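Side-chain contacts in dihydroorotase (Agrobacterium tumefaciens, PDB 2OGJ), which hydrolyses acetyl-(R)-mandelate in vitro, and acetyl glycolate less efficiently, as a zinc-dependent esterase of the amidohydrolase superfamily: residues Ala131-Gly136 with Asp158-Cys163; Arg150-Ile155 with Val191-Lys196. All coordinates share one frame; numbering follows the deposited sequence.

Overall arrangement
Both contacts belong to one side of the TIM barrel, and their centres lie about 11 Å apart. Contact 1 packs Leu133 and Leu135, from the chain that follows on from strand 128-132, against helix 157-165; contact 2 sets a later part of the same connection against helix 189-201. Their segments alternate along the chain, and Leu135 joins them: its CD2 lies 3.4 Å from Ile155 CG2, and its CG is 4.2 Å from Gly194 CA. Contact 1 is the one nearer the binuclear zinc site, with the side chain of Leu135 about 13 Å from a zinc ion and about 11 Å from the side chain of His208. Contact 2 lies away from that site, and both touch a second subunit.

Contact 1 (Ala131-Gly136 with Asp158-Cys163); sequences AFLNLG and DRILEC
Leu133 packs on Ile160 and Cys163, and Leu135 on Ile160, on the barrel-facing side of helix 157-165, in a largely apolar contact with no hydrogen bond across it. Leu133 points at the helix and does its touching with one branch: CD2 comes 4.1 Å from Ile160 CG2 and 4.0 Å from Cys163 SG, and so meets side chains about one helical turn apart. Cys163 has its sulfur opposite the backbone N (chi1 -173°), which carries SG out to that methyl group. Ile160 uses both branches. Its CG2 goes to Leu133, while the extended CG1-CD1 arm (chi2 174°) runs on to the loop, where CD1 lies 3.8 Å from Leu135 CD2 and 3.7 Å from Leu135 O. The CB of Leu135 points away from the helix, but the CD2 branch comes back within touching distance. An Asx turn with Leu135 at its centre follows Leu133: Gly136 N donates to Asn134 OD1 over 2.8 Å, from 26° outside the carbonyl plane. Asn134 ND2 bonds to Gly107 O and Glu148 OE1, so both ends of this buried amide are engaged. The contact lies within a beta-alpha-beta unit of the TIM barrel (strand 128-132, helix 157-165, strand 171-173), where the chain leaving the first strand packs on the helix. Phe114 of helix 114-122 packs on Leu133 and Cys163, whereas Ile197 of helix 189-201 touches Leu135 and Ile160, and Leu201 adds to the cover over Ile160.

Contact 2 (Arg150-Ile155 with Val191-Lys196); sequences RDIKDI and VKLGKK
An Asx turn shapes segment 150-155 of the loop between strand 128-132 and helix 157-165 of the TIM barrel, which rests two isoleucines on a leucine of helix 189-201. Asp151 OD1 accepts from Lys153 N at 3.1 Å, on the anti side of the carboxylate. Asp154 turns back to the start of the segment, where its OD2 takes weak bonds from Arg150 N and Asp151 N. Across the contact one methyl group does the work: Leu193 CD1 lies 4.0 Å from Ile155 CD1 and 4.2 Å from Ile152 CG2. Ile155 reaches it with its long branch, CG1 lying opposite the carbonyl carbon (chi1 -58°) and CD1 extended beyond it. Ile152 offers the short branch instead, and both isoleucines meet the leucine at a slant. The touch is small and purely apolar. Ile155 also packs on Leu149, and Ile152 on Trp186. Subunits meet here too: Arg150 NH2 forms a salt bridge with Asp151 of a third subunit, and Lys196 NZ with Asp217 and Asp244 of a second. On helix 189-201, Val191, Lys192 and Lys195 pack on Ile222 of helix 216-222.

Contact 1 (Ala131-Gly136 with Asp158-Cys163)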
loop_
_atom_site.group_PDB
_atom_site.type_symbol
_atom_site.label_atom_id
_atom_site.label_comp_id
_atom_site.label_asym_id
_atom_site.label_seq_id
_atom_site.Cartn_x
_atom_site.Cartn_y
_atom_site.Cartn_z
ATOM N N ALA A 131 8.337 32.048 -2.044
ATOM C CA ALA A 131 8.241 30.626 -2.280
ATOM C C ALA A 131 6.821 30.088 -2.307
ATOM O O ALA A 131 5.921 30.591 -1.630
ATOM C CB ALA A 131 9.041 29.882 -1.211
ATOM N N PHE A 132 6.636 29.060 -3.119
ATOM C CA PHE A 132 5.369 28.361 -3.194
ATOM C C PHE A 132 5.623 27.210 -2.226
ATOM O O PHE A 132 6.646 26.534 -2.326
ATOM C CB PHE A 132 5.127 27.797 -4.601
ATOM C CG PHE A 132 4.600 28.806 -5.594
ATOM C CD1 PHE A 132 3.241 29.095 -5.663
ATOM C CD2 PHE A 132 5.470 29.442 -6.485
ATOM C CE1 PHE A 132 2.758 30.007 -6.616
ATOM C CE2 PHE A 132 4.999 30.359 -7.445
ATOM C CZ PHE A 132 3.649 30.642 -7.513
ATOM N N LEU A 133 4.732 27.010 -1.264
ATOM C CA LEU A 133 4.903 25.917 -0.321
ATOM C C LEU A 133 4.360 24.647 -0.972
ATOM O O LEU A 133 3.259 24.623 -1.518
ATOM C CB LEU A 133 4.149 26.200 0.975
ATOM C CG LEU A 133 4.452 25.281 2.170
ATOM C CD1 LEU A 133 5.911 25.422 2.556
ATOM C CD2 LEU A 133 3.525 25.638 3.357
ATOM N N ASN A 134 5.151 23.586 -0.926
ATOM C CA ASN A 134 4.733 22.323 -1.503
ATOM C C ASN A 134 3.619 21.732 -0.642
ATOM O O ASN A 134 3.646 21.856 0.578
ATOM C CB ASN A 134 5.912 21.355 -1.574
ATOM C CG ASN A 134 5.679 20.234 -2.556
ATOM O OD1 ASN A 134 4.655 19.560 -2.522
ATOM N ND2 ASN A 134 6.634 20.027 -3.441
ATOM N N LEU A 135 2.638 21.111 -1.298
ATOM C CA LEU A 135 1.499 20.488 -0.628
ATOM C C LEU A 135 2.057 19.335 0.201
ATOM O O LEU A 135 1.548 19.029 1.286
ATOM C CB LEU A 135 0.506 19.954 -1.667
ATOM C CG LEU A 135 -0.973 19.799 -1.319
ATOM C CD1 LEU A 135 -1.506 18.581 -2.011
ATOM C CD2 LEU A 135 -1.163 19.655 0.153
ATOM N N GLY A 136 3.103 18.708 -0.326
ATOM C CA GLY A 136 3.754 17.609 0.365
ATOM C C GLY A 136 4.684 18.134 1.453
ATOM O O GLY A 136 5.308 19.171 1.283
ATOM N N ASP A 158 -3.044 21.096 8.878
ATOM C CA ASP A 158 -2.848 21.945 10.050
ATOM C C ASP A 158 -1.445 22.555 10.066
ATOM O O ASP A 158 -1.284 23.756 10.306
ATOM C CB ASP A 158 -3.114 21.146 11.332
ATOM C CG ASP A 158 -4.613 21.022 11.657
ATOM O OD1 ASP A 158 -5.016 19.950 12.167
ATOM O OD2 ASP A 158 -5.382 21.994 11.424
ATOM N N ARG A 159 -0.426 21.743 9.797
ATOM C CA ARG A 159 0.924 22.274 9.778
ATOM C C ARG A 159 1.132 23.251 8.607
ATOM O O ARG A 159 1.895 24.214 8.724
ATOM C CB ARG A 159 1.929 21.128 9.747
ATOM C CG ARG A 159 2.100 20.458 11.102
ATOM C CD ARG A 159 3.273 19.491 11.101
ATOM N NE ARG A 159 3.568 18.925 12.423
ATOM C CZ ARG A 159 2.784 18.066 13.080
ATOM N NH1 ARG A 159 1.632 17.655 12.542
ATOM N NH2 ARG A 159 3.152 17.612 14.277
ATOM N N ILE A 160 0.443 23.021 7.490
ATOM C CA ILE A 160 0.553 23.935 6.367
ATOM C C ILE A 160 -0.067 25.265 6.804
ATOM O O ILE A 160 0.478 26.336 6.552
ATOM C CB ILE A 160 -0.189 23.416 5.130
ATOM C CG1 ILE A 160 0.576 22.240 4.519
ATOM C CG2 ILE A 160 -0.350 24.533 4.125
ATOM C CD1 ILE A 160 -0.145 21.547 3.347
ATOM N N LEU A 161 -1.210 25.199 7.472
ATOM C CA LEU A 161 -1.846 26.432 7.931
ATOM C C LEU A 161 -0.947 27.126 8.946
ATOM O O LEU A 161 -0.818 28.349 8.934
ATOM C CB LEU A 161 -3.218 26.157 8.562
ATOM C CG LEU A 161 -4.349 25.659 7.659
ATOM C CD1 LEU A 161 -5.664 25.752 8.408
ATOM C CD2 LEU A 161 -4.418 26.490 6.401
ATOM N N GLU A 162 -0.334 26.342 9.825
ATOM C CA GLU A 162 0.549 26.903 10.835
ATOM C C GLU A 162 1.758 27.550 10.130
ATOM O O GLU A 162 2.083 28.711 10.375
ATOM C CB GLU A 162 0.993 25.801 11.806
ATOM C CG GLU A 162 1.788 26.303 13.003
ATOM C CD GLU A 162 2.571 25.190 13.683
ATOM O OE1 GLU A 162 3.308 24.466 12.974
ATOM O OE2 GLU A 162 2.459 25.043 14.919
ATOM N N CYS A 163 2.393 26.802 9.226
ATOM C CA CYS A 163 3.551 27.297 8.474
ATOM C C CYS A 163 3.293 28.604 7.713
ATOM O O CYS A 163 4.117 29.511 7.725
ATOM C CB CYS A 163 4.045 26.236 7.479
ATOM S SG CYS A 163 5.599 26.664 6.643
#

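Contact 2 (Arg150-Ile155 with Val191-Lys196)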
loop_
_atom_site.group_PDB
_atom_site.type_symbol
_atom_site.label_atom_id
_atom_site.label_comp_id
_atom_site.label_asym_id
_atom_site.label_seq_id
_atom_site.Cartn_x
_atom_site.Cartn_y
_atom_site.Cartn_z
ATOM N N ARG A 150 3.039 10.912 -2.067
ATOM C CA ARG A 150 2.788 9.481 -2.203
ATOM C C ARG A 150 1.438 9.045 -1.641
ATOM O O ARG A 150 0.935 7.979 -2.010
ATOM C CB ARG A 150 3.914 8.689 -1.518
ATOM C CG ARG A 150 5.271 8.913 -2.162
ATOM C CD ARG A 150 6.405 8.353 -1.332
ATOM N NE ARG A 150 6.239 6.930 -1.078
ATOM C CZ ARG A 150 7.195 6.157 -0.573
ATOM N NH1 ARG A 150 8.379 6.680 -0.275
ATOM N NH2 ARG A 150 6.969 4.864 -0.372
ATOM N N ASP A 151 0.864 9.860 -0.756
ATOM C CA ASP A 151 -0.427 9.577 -0.134
ATOM C C ASP A 151 -0.778 10.680 0.870
ATOM O O ASP A 151 -0.027 11.634 1.004
ATOM C CB ASP A 151 -0.401 8.206 0.548
ATOM C CG ASP A 151 0.802 8.018 1.436
ATOM O OD1 ASP A 151 1.026 8.864 2.329
ATOM O OD2 ASP A 151 1.526 7.019 1.243
ATOM N N ILE A 152 -1.902 10.565 1.577
ATOM C CA ILE A 152 -2.281 11.620 2.517
ATOM C C ILE A 152 -1.439 11.778 3.758
ATOM O O ILE A 152 -1.630 12.739 4.486
ATOM C CB ILE A 152 -3.758 11.517 3.010
ATOM C CG1 ILE A 152 -4.193 10.058 3.047
ATOM C CG2 ILE A 152 -4.657 12.428 2.188
ATOM C CD1 ILE A 152 -3.497 9.256 4.071
ATOM N N LYS A 153 -0.540 10.844 4.043
ATOM C CA LYS A 153 0.289 11.037 5.222
ATOM C C LYS A 153 1.315 12.128 4.865
ATOM O O LYS A 153 1.893 12.774 5.740
ATOM C CB LYS A 153 0.980 9.729 5.652
ATOM C CG LYS A 153 0.003 8.574 5.930
ATOM C CD LYS A 153 0.533 7.526 6.944
ATOM C CE LYS A 153 1.856 6.836 6.542
ATOM N NZ LYS A 153 1.741 5.991 5.315
ATOM N N ASP A 154 1.510 12.343 3.567
ATOM C CA ASP A 154 2.435 13.358 3.081
ATOM C C ASP A 154 1.834 14.761 3.182
ATOM O O ASP A 154 2.556 15.747 3.077
ATOM C CB ASP A 154 2.805 13.096 1.622
ATOM C CG ASP A 154 3.654 11.864 1.442
ATOM O OD1 ASP A 154 4.794 11.855 1.953
ATOM O OD2 ASP A 154 3.186 10.906 0.786
ATOM N N ILE A 155 0.518 14.856 3.379
ATOM C CA ILE A 155 -0.148 16.163 3.471
ATOM C C ILE A 155 -0.610 16.474 4.894
ATOM O O ILE A 155 -1.391 15.729 5.458
ATOM C CB ILE A 155 -1.382 16.218 2.547
ATOM C CG1 ILE A 155 -0.959 15.950 1.111
ATOM C CG2 ILE A 155 -2.068 17.568 2.659
ATOM C CD1 ILE A 155 -2.119 15.862 0.152
ATOM N N VAL A 191 -4.690 17.314 -5.989
ATOM C CA VAL A 191 -4.914 18.620 -6.612
ATOM C C VAL A 191 -6.181 19.238 -6.013
ATOM O O VAL A 191 -6.225 20.448 -5.735
ATOM C CB VAL A 191 -5.116 18.517 -8.153
ATOM C CG1 VAL A 191 -5.202 19.904 -8.748
ATOM C CG2 VAL A 191 -3.991 17.751 -8.797
ATOM N N LYS A 192 -7.220 18.423 -5.822
ATOM C CA LYS A 192 -8.448 18.958 -5.253
ATOM C C LYS A 192 -8.140 19.402 -3.834
ATOM O O LYS A 192 -8.499 20.507 -3.429
ATOM C CB LYS A 192 -9.573 17.914 -5.269
ATOM C CG LYS A 192 -10.070 17.558 -6.685
ATOM C CD LYS A 192 -11.558 17.185 -6.724
ATOM C CE LYS A 192 -12.453 18.322 -6.140
ATOM N NZ LYS A 192 -12.260 19.705 -6.749
ATOM N N LEU A 193 -7.443 18.551 -3.090
ATOM C CA LEU A 193 -7.054 18.872 -1.722
ATOM C C LEU A 193 -6.254 20.159 -1.724
ATOM O O LEU A 193 -6.452 21.047 -0.877
ATOM C CB LEU A 193 -6.198 17.745 -1.149
ATOM C CG LEU A 193 -6.939 16.616 -0.439
ATOM C CD1 LEU A 193 -6.067 15.373 -0.390
ATOM C CD2 LEU A 193 -7.305 17.087 0.960
ATOM N N GLY A 194 -5.332 20.239 -2.683
ATOM C CA GLY A 194 -4.509 21.421 -2.812
ATOM C C GLY A 194 -5.386 22.645 -2.944
ATOM O O GLY A 194 -5.203 23.633 -2.228
ATOM N N LYS A 195 -6.353 22.579 -3.854
ATOM C CA LYS A 195 -7.259 23.692 -4.089
ATOM C C LYS A 195 -8.030 24.089 -2.823
ATOM O O LYS A 195 -8.266 25.273 -2.559
ATOM C CB LYS A 195 -8.219 23.330 -5.223
ATOM C CG LYS A 195 -9.111 24.475 -5.646
ATOM C CD LYS A 195 -8.279 25.640 -6.136
ATOM C CE LYS A 195 -9.142 26.855 -6.359
ATOM N NZ LYS A 195 -8.348 28.005 -6.851
ATOM N N LYS A 196 -8.409 23.088 -2.037
ATOM C CA LYS A 196 -9.146 23.323 -0.801
ATOM C C LYS A 196 -8.323 24.175 0.168
ATOM O O LYS A 196 -8.808 25.215 0.657
ATOM C CB LYS A 196 -9.509 21.988 -0.143
ATOM C CG LYS A 196 -10.350 22.110 1.120
ATOM C CD LYS A 196 -11.764 22.565 0.806
ATOM C CE LYS A 196 -12.619 22.672 2.062
ATOM N NZ LYS A 196 -13.996 23.057 1.668
#